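Local coordinates for protein separin (Saccharomyces cerevisiae, PDB 5U1T) that cleaves the MCD1/SCC1 subunit of cohesin at the onset of anaphase as a caspase-like cysteine protease, held inactive by securin for most of the cell cycle, at residues L684-A687 against S688-N692; K709-P712 against A713-P716; M729-Y732 against I733-I736; L738-K741 against I742-S746; K779-Q782 against G783-L786. All coordinates share one frame; numbering follows the deposited sequence.

Contact 1. Residues L684-A687 against S688-N692; sequences LLHA and SSLIN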
loop_
_atom_site.group_PDB
_atom_site.type_symbol
_atom_site.label_atom_id
_atom_site.label_comp_id
_atom_site.label_asym_id
_atom_site.label_seq_id
_atom_site.Cartn_x
_atom_site.Cartn_y
_atom_site.Cartn_z
ATOM N N LEU A 684 -10.400 6.652 8.717
ATOM C CA LEU A 684 -9.573 5.843 7.847
ATOM C C LEU A 684 -8.244 5.597 8.536
ATOM O O LEU A 684 -7.704 4.486 8.511
ATOM C CB LEU A 684 -9.372 6.522 6.494
ATOM C CG LEU A 684 -10.444 6.287 5.421
ATOM C CD1 LEU A 684 -10.284 7.285 4.275
ATOM C CD2 LEU A 684 -10.405 4.861 4.889
ATOM N N LEU A 685 -7.731 6.635 9.178
ATOM C CA LEU A 685 -6.445 6.538 9.839
ATOM C C LEU A 685 -6.483 5.575 11.018
ATOM O O LEU A 685 -5.620 4.724 11.163
ATOM C CB LEU A 685 -5.997 7.907 10.303
ATOM C CG LEU A 685 -4.499 8.012 10.518
ATOM C CD1 LEU A 685 -3.837 7.930 9.165
ATOM C CD2 LEU A 685 -4.173 9.322 11.241
ATOM N N HIS A 686 -7.493 5.721 11.857
ATOM C CA HIS A 686 -7.676 4.838 12.989
ATOM C C HIS A 686 -7.821 3.369 12.519
ATOM O O HIS A 686 -7.146 2.464 13.031
ATOM C CB HIS A 686 -8.896 5.313 13.793
ATOM C CG HIS A 686 -9.223 4.462 14.985
ATOM N ND1 HIS A 686 -8.260 3.861 15.766
ATOM C CD2 HIS A 686 -10.417 4.126 15.536
ATOM C CE1 HIS A 686 -8.845 3.181 16.739
ATOM N NE2 HIS A 686 -10.152 3.330 16.626
ATOM N N ALA A 687 -8.671 3.142 11.521
ATOM C CA ALA A 687 -8.999 1.788 11.085
ATOM C C ALA A 687 -7.805 1.116 10.413
ATOM O O ALA A 687 -7.543 -0.063 10.620
ATOM C CB ALA A 687 -10.205 1.803 10.142
ATOM N N SER A 688 -7.078 1.874 9.608
ATOM C CA SER A 688 -5.961 1.307 8.885
ATOM C C SER A 688 -4.918 0.720 9.842
ATOM O O SER A 688 -4.316 -0.309 9.554
ATOM C CB SER A 688 -5.327 2.365 7.985
ATOM O OG SER A 688 -4.606 1.767 6.925
ATOM N N SER A 689 -4.723 1.362 10.985
ATOM C CA SER A 689 -3.679 0.946 11.908
ATOM C C SER A 689 -4.041 -0.334 12.652
ATOM O O SER A 689 -3.161 -1.053 13.128
ATOM C CB SER A 689 -3.388 2.053 12.920
ATOM O OG SER A 689 -4.517 2.287 13.735
ATOM N N LEU A 690 -5.334 -0.603 12.759
ATOM C CA LEU A 690 -5.803 -1.736 13.533
ATOM C C LEU A 690 -5.858 -3.026 12.735
ATOM O O LEU A 690 -6.394 -4.010 13.197
ATOM C CB LEU A 690 -7.183 -1.441 14.098
ATOM C CG LEU A 690 -7.189 -0.379 15.191
ATOM C CD1 LEU A 690 -8.587 -0.162 15.747
ATOM C CD2 LEU A 690 -6.209 -0.765 16.300
ATOM N N ILE A 691 -5.291 -3.035 11.543
ATOM C CA ILE A 691 -5.522 -4.158 10.660
ATOM C C ILE A 691 -4.550 -5.329 10.905
ATOM O O ILE A 691 -4.975 -6.476 10.894
ATOM C CB ILE A 691 -5.475 -3.689 9.195
ATOM C CG1 ILE A 691 -6.742 -2.884 8.885
ATOM C CG2 ILE A 691 -5.356 -4.861 8.233
ATOM C CD1 ILE A 691 -6.782 -2.300 7.492
ATOM N N ASN A 692 -3.277 -5.032 11.160
ATOM C CA ASN A 692 -2.209 -6.016 11.430
ATOM C C ASN A 692 -2.569 -7.315 12.202
ATOM O O ASN A 692 -3.220 -7.249 13.241
ATOM C CB ASN A 692 -1.105 -5.293 12.190
ATOM C CG ASN A 692 0.231 -5.970 12.065
ATOM O OD1 ASN A 692 0.406 -7.103 12.498
ATOM N ND2 ASN A 692 1.196 -5.267 11.493
#
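Leu684 and Ser688 begin a ladder of carbonyl-to-amide contacts at the C-terminal end of helix 680-689, where the chain gives up its regular spiral. Leu684 O takes the hydrogen of Ser688 N at 2.9 Å, a sound helical bond, while its buried side chain turns outward to pack on Leu718 and on Lys734 of helix 729-752. One residue on, Leu685 O receives a weak bond from Ser689 N, 3.5 Å away, and Asn647 ND2 from helix 642-655 also donates to that oxygen. His686 joins in with both backbone and ring. Its carbonyl oxygen accepts from Ser689 OG at 2.7 Å, the hydroxyl tilted from the carbonyl plane; a chi1 of 65° brings OG back over the preceding turn, where a small hydroxyl side chain can serve the helix's own backbone. With an alanine at Ser689, His686 O would probably lose its short hydroxyl bond and keep the weak one from the amide there. The imidazole of His686, its CG anti to the backbone N (chi1 179°), meets Leu690 at an oblique angle, CE1 lying 3.5 Å from CD1, and one methyl of the leucine fork packs against the ring. Ala687, small enough to sit against helix 700-714, closes the walk. Its oxygen accepts Leu690 N at 3.1 Å, the shorter span of a tightened final turn, with the donor well above the carbonyl plane (63°). Beside that bond the CG1 methylene of Ile691 comes within 3.4 Å of the same Ala687 O.

Contact 2. Residues K709-P712 against A713-P716; sequences KTLP and AMKP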
loop_
_atom_site.group_PDB
_atom_site.type_symbol
_atom_site.label_atom_id
_atom_site.label_comp_id
_atom_site.label_asym_id
_atom_site.label_seq_id
_atom_site.Cartn_x
_atom_site.Cartn_y
_atom_site.Cartn_z
ATOM N N LYS A 709 -18.350 -6.839 10.711
ATOM C CA LYS A 709 -19.632 -6.444 11.288
ATOM C C LYS A 709 -19.550 -5.112 12.052
ATOM O O LYS A 709 -20.165 -4.108 11.645
ATOM C CB LYS A 709 -20.171 -7.551 12.197
ATOM C CG LYS A 709 -20.576 -8.840 11.456
ATOM C CD LYS A 709 -21.693 -9.569 12.199
ATOM C CE LYS A 709 -22.554 -10.452 11.279
ATOM N NZ LYS A 709 -21.905 -11.752 10.935
ATOM N N THR A 710 -18.789 -5.099 13.145
ATOM C CA THR A 710 -18.668 -3.916 14.012
ATOM C C THR A 710 -18.308 -2.615 13.267
ATOM O O THR A 710 -19.075 -1.636 13.274
ATOM C CB THR A 710 -17.608 -4.161 15.102
ATOM O OG1 THR A 710 -17.842 -5.442 15.703
ATOM C CG2 THR A 710 -17.663 -3.074 16.165
ATOM N N LEU A 711 -17.141 -2.613 12.629
ATOM C CA LEU A 711 -16.661 -1.438 11.909
ATOM C C LEU A 711 -17.599 -0.945 10.777
ATOM O O LEU A 711 -17.827 0.259 10.653
ATOM C CB LEU A 711 -15.263 -1.720 11.355
ATOM C CG LEU A 711 -14.459 -0.505 10.918
ATOM C CD1 LEU A 711 -14.723 0.644 11.878
ATOM C CD2 LEU A 711 -12.982 -0.844 10.878
ATOM N N PRO A 712 -18.150 -1.854 9.947
ATOM C CA PRO A 712 -19.130 -1.367 8.965
ATOM C C PRO A 712 -20.415 -0.815 9.578
ATOM O O PRO A 712 -21.093 -0.025 8.916
ATOM C CB PRO A 712 -19.444 -2.616 8.138
ATOM C CG PRO A 712 -18.287 -3.501 8.316
ATOM C CD PRO A 712 -17.825 -3.274 9.718
ATOM N N ALA A 713 -20.747 -1.215 10.804
ATOM C CA ALA A 713 -21.981 -0.770 11.449
ATOM C C ALA A 713 -21.863 0.658 11.988
ATOM O O ALA A 713 -22.865 1.298 12.356
ATOM C CB ALA A 713 -22.363 -1.728 12.568
ATOM N N MET A 714 -20.634 1.161 12.018
ATOM C CA MET A 714 -20.355 2.419 12.685
ATOM C C MET A 714 -19.750 3.446 11.774
ATOM O O MET A 714 -19.801 4.638 12.060
ATOM C CB MET A 714 -19.427 2.178 13.863
ATOM C CG MET A 714 -20.070 1.314 14.933
ATOM S SD MET A 714 -18.958 1.095 16.316
ATOM C CE MET A 714 -17.417 0.726 15.464
ATOM N N LYS A 715 -19.158 2.990 10.683
ATOM C CA LYS A 715 -18.595 3.910 9.713
ATOM C C LYS A 715 -18.725 3.306 8.319
ATOM O O LYS A 715 -17.722 2.933 7.701
ATOM C CB LYS A 715 -17.133 4.213 10.055
ATOM C CG LYS A 715 -16.668 5.620 9.694
ATOM C CD LYS A 715 -17.336 6.677 10.579
ATOM C CE LYS A 715 -16.967 8.114 10.180
ATOM N NZ LYS A 715 -17.794 9.119 10.911
ATOM N N PRO A 716 -19.972 3.204 7.821
ATOM C CA PRO A 716 -20.278 2.549 6.543
ATOM C C PRO A 716 -19.410 3.065 5.399
ATOM O O PRO A 716 -18.960 2.288 4.555
ATOM C CB PRO A 716 -21.754 2.911 6.303
ATOM C CG PRO A 716 -22.298 3.176 7.634
ATOM C CD PRO A 716 -21.177 3.801 8.421
#
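Leu711 and the pair Met714 and Lys715 meet through a single oxygen. Leu711 O accepts two amide hydrogens at the frayed end of helix 700-714: Lys715 N at 3.0 Å, nearly along the C=O axis, and Met714 N at 3.2 Å, which comes from above the carbonyl plane (66° out of it). The helix is kinked just here because Pro712 has no amide hydrogen to give to the turn before. The next donor shares itself out: Ala713 N makes weak bonds to Lys709 O, at 3.1 Å, and to Thr710 O, at 3.0 Å. A second proline closes the segment; Pro716 likewise has no N-H, and its CA hydrogen merely approaches Pro712 O, with the carbon 3.6 Å from it.

Among the side chains, Thr710 and Met714 run side by side and point the same way. The methyl CG2 of Thr710 touches Met714 CE at 3.9 Å, while OG1 turns to a weak bond with Ile705 O. A bend at the last torsion of Met714 (chi3 -45°) folds its methyl back, so that CE also lies 3.6 Å from Thr710 O; the flexible thioether suits this place between threonine and leucine. Lys715 is buried along its aliphatic length, against Ile680 and Ala683 of helix 680-689, and its NZ is satisfied by the carbonyl oxygens of Leu675 and Ala678, with Glu717 as a long, weak ionic partner. The chemistry thus implies a proline-broken helix end where one oxygen takes two amides and one amide is split weakly between two oxygens, while a buried ammonium group joins it to the chain leading into helix 680-689.

Contact 3. Residues M729-Y732 against I733-I736; sequences MSLY and IKVI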
loop_
_atom_site.group_PDB
_atom_site.type_symbol
_atom_site.label_atom_id
_atom_site.label_comp_id
_atom_site.label_asym_id
_atom_site.label_seq_id
_atom_site.Cartn_x
_atom_site.Cartn_y
_atom_site.Cartn_z
ATOM N N MET A 729 -12.137 12.456 -4.587
ATOM C CA MET A 729 -11.402 11.327 -5.151
ATOM C C MET A 729 -10.238 10.878 -4.257
ATOM O O MET A 729 -9.986 9.678 -4.116
ATOM C CB MET A 729 -10.893 11.686 -6.553
ATOM C CG MET A 729 -10.152 10.579 -7.309
ATOM S SD MET A 729 -11.196 9.201 -7.872
ATOM C CE MET A 729 -12.612 10.098 -8.510
ATOM N N SER A 730 -9.554 11.833 -3.631
ATOM C CA SER A 730 -8.409 11.531 -2.766
ATOM C C SER A 730 -8.750 10.656 -1.544
ATOM O O SER A 730 -7.930 9.828 -1.128
ATOM C CB SER A 730 -7.772 12.814 -2.267
ATOM O OG SER A 730 -8.544 13.331 -1.198
ATOM N N LEU A 731 -9.934 10.871 -0.970
ATOM C CA LEU A 731 -10.441 10.061 0.127
ATOM C C LEU A 731 -11.024 8.757 -0.376
ATOM O O LEU A 731 -10.987 7.733 0.313
ATOM C CB LEU A 731 -11.526 10.801 0.909
ATOM C CG LEU A 731 -11.170 12.016 1.754
ATOM C CD1 LEU A 731 -12.385 12.394 2.583
ATOM C CD2 LEU A 731 -9.966 11.712 2.626
ATOM N N TYR A 732 -11.607 8.803 -1.565
ATOM C CA TYR A 732 -12.201 7.603 -2.127
ATOM C C TYR A 732 -11.095 6.599 -2.422
ATOM O O TYR A 732 -11.258 5.421 -2.146
ATOM C CB TYR A 732 -13.012 7.921 -3.382
ATOM C CG TYR A 732 -13.537 6.697 -4.095
ATOM C CD1 TYR A 732 -14.088 5.631 -3.387
ATOM C CD2 TYR A 732 -13.490 6.610 -5.484
ATOM C CE1 TYR A 732 -14.569 4.503 -4.045
ATOM C CE2 TYR A 732 -13.971 5.496 -6.149
ATOM C CZ TYR A 732 -14.507 4.445 -5.428
ATOM O OH TYR A 732 -14.973 3.337 -6.098
ATOM N N ILE A 733 -9.970 7.079 -2.955
ATOM C CA ILE A 733 -8.797 6.247 -3.170
ATOM C C ILE A 733 -8.348 5.625 -1.843
ATOM O O ILE A 733 -7.997 4.434 -1.777
ATOM C CB ILE A 733 -7.641 7.053 -3.789
ATOM C CG1 ILE A 733 -7.994 7.522 -5.198
ATOM C CG2 ILE A 733 -6.365 6.231 -3.831
ATOM C CD1 ILE A 733 -8.074 6.425 -6.202
ATOM N N LYS A 734 -8.391 6.427 -0.780
ATOM C CA LYS A 734 -7.956 5.981 0.537
ATOM C C LYS A 734 -8.891 4.919 1.121
ATOM O O LYS A 734 -8.436 4.014 1.817
ATOM C CB LYS A 734 -7.832 7.175 1.488
ATOM C CG LYS A 734 -6.504 7.926 1.359
ATOM C CD LYS A 734 -6.525 9.253 2.111
ATOM C CE LYS A 734 -5.161 9.944 2.071
ATOM N NZ LYS A 734 -5.021 11.029 3.113
ATOM N N VAL A 735 -10.188 5.028 0.830
ATOM C CA VAL A 735 -11.169 4.011 1.219
ATOM C C VAL A 735 -10.861 2.657 0.550
ATOM O O VAL A 735 -10.832 1.615 1.207
ATOM C CB VAL A 735 -12.624 4.468 0.871
ATOM C CG1 VAL A 735 -13.578 3.297 0.798
ATOM C CG2 VAL A 735 -13.126 5.490 1.883
ATOM N N ILE A 736 -10.626 2.681 -0.756
ATOM C CA ILE A 736 -10.329 1.466 -1.487
ATOM C C ILE A 736 -9.063 0.844 -0.931
ATOM O O ILE A 736 -9.003 -0.359 -0.726
ATOM C CB ILE A 736 -10.169 1.723 -2.995
ATOM C CG1 ILE A 736 -11.448 2.327 -3.576
ATOM C CG2 ILE A 736 -9.873 0.437 -3.721
ATOM C CD1 ILE A 736 -11.366 2.592 -5.077
#
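Tyr732 and Ile736 meet one turn apart at the start of helix 729-752, in the i to i+4 spacing. From CB, which lies close to the following amide, the side chain of Tyr732 swings with CG anti to the backbone N (chi1 174°), and this lays the ring over the next turn. Of the ring carbons, CE1 meets Ile736 CG1 at 3.8 Å. Further out, CZ touches Ile736 CD1 at 3.7 Å, and the hydroxyl OH stands 3.8 Å from the same methyl. Ile736 CD1 therefore sits over one face, 4.0 Å from the centroid and 24° off the ring normal, a CH-pi contact displaced toward the rim. An isoleucine suits the place because its longer branch, fully extended, brings a methyl up to the ring. In the backbone, Ile736 N donates to Tyr732 O at 3.1 Å. Lys734 runs the other way, its CG 3.4 Å from Ser730 O, and its extended chain ends in a salt bridge with Glu681. The turn is wedged between helices: Val735 faces Leu684 of helix 680-689, Ile733 and Ile736 both lean on Leu773 of helix 756-775, and Ser784 of helix 782-805 touches Ile733 and Lys734.

Contact 4. Residues L738-K741 against I742-S746; sequences LNIK and IFNES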
loop_
_atom_site.group_PDB
_atom_site.type_symbol
_atom_site.label_atom_id
_atom_site.label_comp_id
_atom_site.label_asym_id
_atom_site.label_seq_id
_atom_site.Cartn_x
_atom_site.Cartn_y
_atom_site.Cartn_z
ATOM N N LEU A 738 -7.990 1.067 2.077
ATOM C CA LEU A 738 -8.313 0.480 3.375
ATOM C C LEU A 738 -8.819 -0.944 3.189
ATOM O O LEU A 738 -8.403 -1.872 3.890
ATOM C CB LEU A 738 -9.363 1.309 4.120
ATOM C CG LEU A 738 -9.831 0.695 5.439
ATOM C CD1 LEU A 738 -8.784 0.884 6.512
ATOM C CD2 LEU A 738 -11.171 1.244 5.871
ATOM N N ASN A 739 -9.731 -1.101 2.236
ATOM C CA ASN A 739 -10.369 -2.381 1.999
ATOM C C ASN A 739 -9.397 -3.358 1.361
ATOM O O ASN A 739 -9.514 -4.554 1.545
ATOM C CB ASN A 739 -11.618 -2.204 1.137
ATOM C CG ASN A 739 -12.800 -1.629 1.923
ATOM O OD1 ASN A 739 -12.893 -0.416 2.123
ATOM N ND2 ASN A 739 -13.712 -2.492 2.353
ATOM N N ILE A 740 -8.427 -2.840 0.622
ATOM C CA ILE A 740 -7.378 -3.669 0.067
ATOM C C ILE A 740 -6.555 -4.256 1.208
ATOM O O ILE A 740 -6.276 -5.460 1.252
ATOM C CB ILE A 740 -6.482 -2.868 -0.889
ATOM C CG1 ILE A 740 -7.232 -2.611 -2.206
ATOM C CG2 ILE A 740 -5.154 -3.583 -1.112
ATOM C CD1 ILE A 740 -6.489 -1.752 -3.231
ATOM N N LYS A 741 -6.195 -3.393 2.149
ATOM C CA LYS A 741 -5.408 -3.794 3.303
ATOM C C LYS A 741 -6.169 -4.787 4.183
ATOM O O LYS A 741 -5.563 -5.678 4.760
ATOM C CB LYS A 741 -5.007 -2.563 4.117
ATOM C CG LYS A 741 -3.797 -2.734 4.995
ATOM C CD LYS A 741 -3.626 -1.538 5.891
ATOM C CE LYS A 741 -2.512 -1.746 6.876
ATOM N NZ LYS A 741 -2.505 -0.680 7.892
ATOM N N ILE A 742 -7.486 -4.640 4.291
ATOM C CA ILE A 742 -8.261 -5.561 5.104
ATOM C C ILE A 742 -8.200 -6.956 4.499
ATOM O O ILE A 742 -7.873 -7.916 5.189
ATOM C CB ILE A 742 -9.720 -5.123 5.245
ATOM C CG1 ILE A 742 -9.830 -3.882 6.137
ATOM C CG2 ILE A 742 -10.531 -6.228 5.857
ATOM C CD1 ILE A 742 -11.233 -3.304 6.217
ATOM N N PHE A 743 -8.472 -7.055 3.200
ATOM C CA PHE A 743 -8.429 -8.340 2.494
ATOM C C PHE A 743 -7.038 -8.984 2.442
ATOM O O PHE A 743 -6.924 -10.197 2.412
ATOM C CB PHE A 743 -8.964 -8.183 1.063
ATOM C CG PHE A 743 -10.454 -8.059 0.992
ATOM C CD1 PHE A 743 -11.268 -8.944 1.678
ATOM C CD2 PHE A 743 -11.043 -7.044 0.261
ATOM C CE1 PHE A 743 -12.658 -8.820 1.633
ATOM C CE2 PHE A 743 -12.429 -6.906 0.214
ATOM C CZ PHE A 743 -13.239 -7.800 0.901
ATOM N N ASN A 744 -5.993 -8.165 2.425
ATOM C CA ASN A 744 -4.627 -8.657 2.447
ATOM C C ASN A 744 -4.279 -9.327 3.772
ATOM O O ASN A 744 -3.634 -10.374 3.791
ATOM C CB ASN A 744 -3.642 -7.517 2.173
ATOM C CG ASN A 744 -3.115 -7.526 0.756
ATOM O OD1 ASN A 744 -3.305 -8.489 0.014
ATOM N ND2 ASN A 744 -2.439 -6.452 0.369
ATOM N N GLU A 745 -4.698 -8.726 4.880
ATOM C CA GLU A 745 -4.388 -9.307 6.176
ATOM C C GLU A 745 -5.316 -10.465 6.478
ATOM O O GLU A 745 -4.951 -11.398 7.197
ATOM C CB GLU A 745 -4.463 -8.260 7.274
ATOM C CG GLU A 745 -3.195 -7.456 7.337
ATOM C CD GLU A 745 -2.148 -8.106 8.203
ATOM O OE1 GLU A 745 -0.988 -8.224 7.767
ATOM O OE2 GLU A 745 -2.481 -8.480 9.334
ATOM N N SER A 746 -6.512 -10.402 5.914
ATOM C CA SER A 746 -7.464 -11.473 6.084
ATOM C C SER A 746 -6.968 -12.757 5.410
ATOM O O SER A 746 -7.223 -13.866 5.891
ATOM C CB SER A 746 -8.817 -11.074 5.533
ATOM O OG SER A 746 -9.777 -12.023 5.942
#
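Leu738 and Ile742 lie on one face of helix 729-752, a regular alpha-helical turn, and touch lightly, Leu738 CG being 4.3 Å from Ile742 CD1. Ile742 reaches back along the helix: its CG1, anti to the carbonyl carbon, comes within 3.3 Å of Leu738 O. At the next residue, Phe743 is turned in the same sense (chi1 -75°), and its ring meets the carbonyl of Asn739 obliquely, CD2 being 3.2 Å from Asn739 O. That oxygen also takes the almost straight bond from Phe743 N (172° at the hydrogen), and Lys765 of helix 756-775 packs against the aromatic side chain. With an alanine in place of the phenylalanine, the Asn739 carbonyl would probably keep its backbone bond but lose the ring carbon beside it, and a gap would open beside Lys765. Lys741 departs differently: chi1 of -157° and an extended chain carry NZ to a hydrogen bond with Ser688 O and a salt bridge with Glu651, the long aliphatic stem spanning the distance. Asn744 directs ND2 to Ser791 O of helix 782-805, a polar side chain suited to gripping a neighbouring backbone, while its CB rests 3.5 Å from Ile740 O.

Contact 5. Residues K779-Q782 against G783-L786; sequences KLSQ and GSRL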
loop_
_atom_site.group_PDB
_atom_site.type_symbol
_atom_site.label_atom_id
_atom_site.label_comp_id
_atom_site.label_asym_id
_atom_site.label_seq_id
_atom_site.Cartn_x
_atom_site.Cartn_y
_atom_site.Cartn_z
ATOM N N LYS A 779 -4.823 11.393 -10.361
ATOM C CA LYS A 779 -3.415 11.529 -10.570
ATOM C C LYS A 779 -2.982 11.106 -9.190
ATOM O O LYS A 779 -2.910 11.915 -8.293
ATOM C CB LYS A 779 -3.042 12.975 -10.815
ATOM C CG LYS A 779 -3.580 13.534 -12.112
ATOM C CD LYS A 779 -3.198 14.992 -12.296
ATOM C CE LYS A 779 -3.718 15.546 -13.611
ATOM N NZ LYS A 779 -3.362 16.982 -13.776
ATOM N N LEU A 780 -2.730 9.823 -9.018
ATOM C CA LEU A 780 -2.363 9.249 -7.730
ATOM C C LEU A 780 -1.420 10.045 -6.858
ATOM O O LEU A 780 -0.351 10.385 -7.287
ATOM C CB LEU A 780 -1.750 7.889 -7.990
ATOM C CG LEU A 780 -1.917 6.826 -6.933
ATOM C CD1 LEU A 780 -3.207 7.029 -6.189
ATOM C CD2 LEU A 780 -1.896 5.474 -7.591
ATOM N N SER A 781 -1.805 10.297 -5.615
ATOM C CA SER A 781 -0.955 11.060 -4.694
ATOM C C SER A 781 0.183 10.207 -4.141
ATOM O O SER A 781 0.004 9.030 -3.893
ATOM C CB SER A 781 -1.774 11.639 -3.541
ATOM O OG SER A 781 -2.010 10.684 -2.517
ATOM N N GLN A 782 1.344 10.818 -3.935
ATOM C CA GLN A 782 2.504 10.118 -3.414
ATOM C C GLN A 782 2.172 9.175 -2.269
ATOM O O GLN A 782 2.540 8.009 -2.327
ATOM C CB GLN A 782 3.565 11.107 -2.945
ATOM C CG GLN A 782 4.713 10.465 -2.164
ATOM C CD GLN A 782 5.704 9.708 -3.045
ATOM O OE1 GLN A 782 5.357 9.194 -4.110
ATOM N NE2 GLN A 782 6.947 9.643 -2.600
ATOM N N GLY A 783 1.471 9.667 -1.246
ATOM C CA GLY A 783 1.105 8.849 -0.096
ATOM C C GLY A 783 0.286 7.610 -0.453
ATOM O O GLY A 783 0.521 6.504 0.053
ATOM N N SER A 784 -0.675 7.783 -1.344
ATOM C CA SER A 784 -1.473 6.669 -1.801
ATOM C C SER A 784 -0.706 5.753 -2.760
ATOM O O SER A 784 -0.972 4.566 -2.818
ATOM C CB SER A 784 -2.747 7.185 -2.457
ATOM O OG SER A 784 -3.725 7.392 -1.464
ATOM N N ARG A 785 0.243 6.294 -3.514
ATOM C CA ARG A 785 0.993 5.466 -4.444
ATOM C C ARG A 785 1.874 4.497 -3.656
ATOM O O ARG A 785 2.016 3.332 -4.021
ATOM C CB ARG A 785 1.829 6.321 -5.397
ATOM C CG ARG A 785 2.558 5.515 -6.432
ATOM C CD ARG A 785 3.382 6.384 -7.320
ATOM N NE ARG A 785 4.412 7.105 -6.597
ATOM C CZ ARG A 785 5.683 6.726 -6.533
ATOM N NH1 ARG A 785 6.558 7.448 -5.853
ATOM N NH2 ARG A 785 6.088 5.624 -7.146
ATOM N N LEU A 786 2.451 4.988 -2.563
ATOM C CA LEU A 786 3.305 4.176 -1.729
ATOM C C LEU A 786 2.460 3.149 -1.005
ATOM O O LEU A 786 2.880 2.013 -0.839
ATOM C CB LEU A 786 4.084 5.042 -0.728
ATOM C CG LEU A 786 5.012 6.115 -1.294
ATOM C CD1 LEU A 786 5.605 6.958 -0.176
ATOM C CD2 LEU A 786 6.102 5.525 -2.183
#
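Ser781 is the N-cap of helix 782-805, and its OG accepts from Ser784 N, weakly at 3.4 Å though fairly straight. Serine suits the position because its short hydroxyl can turn back to an amide of the first turn. The regular backbone bonds start at once: Arg785 N reaches Ser781 O at 2.8 Å, and Leu786 N reaches Gln782 O at 3.0 Å.

Side-chain polar contacts join Gln782 to Arg785. NH1 of Arg785 gives a hydrogen to Gln782 OE1 at 2.7 Å, on a lone pair in the carbonyl plane, and NE adds a weak bond to the same oxygen. Amide and guanidinium planes stand 27° apart, and a bend in the glutamine (chi2 75°) folds its amide back to the guanidinium edge.

Van der Waals contacts complete the set. Leu780 CD1 meets Ser784 CB at 3.8 Å, and Leu786 CD1 lies 4.1 Å from Gln782 CG.

Another protein chain, probably the inhibitor securin, bonds Leu780 O and offers its backbone to Arg785 NH2. The glutamine oxygen thus steadies one edge of the guanidinium, which would probably orient NH2 toward that partner chain.

How the contacts relate
From the N terminus the five contacts follow in series; each joins adjoining segments, so none closes a long loop, and none nests in or crosses another. Contact 1 ends helix 680-689, and contact 2 ends helix 700-714; they meet where Ala687 CB packs on Leu711 CD2 at 3.9 Å. Contacts 3 and 4 share helix 729-752 and both touch contact 1: Leu684 packs on the first turns of that helix, and Lys741 NZ probably bonds Ser688 O. Contact 5 opens helix 782-805 and touches contact 3 through Ile733, Leu780 and Ser784. Helix 729-752 therefore links contact 1 to contact 5, while contacts 2 and 5 have centres about 26 Å apart.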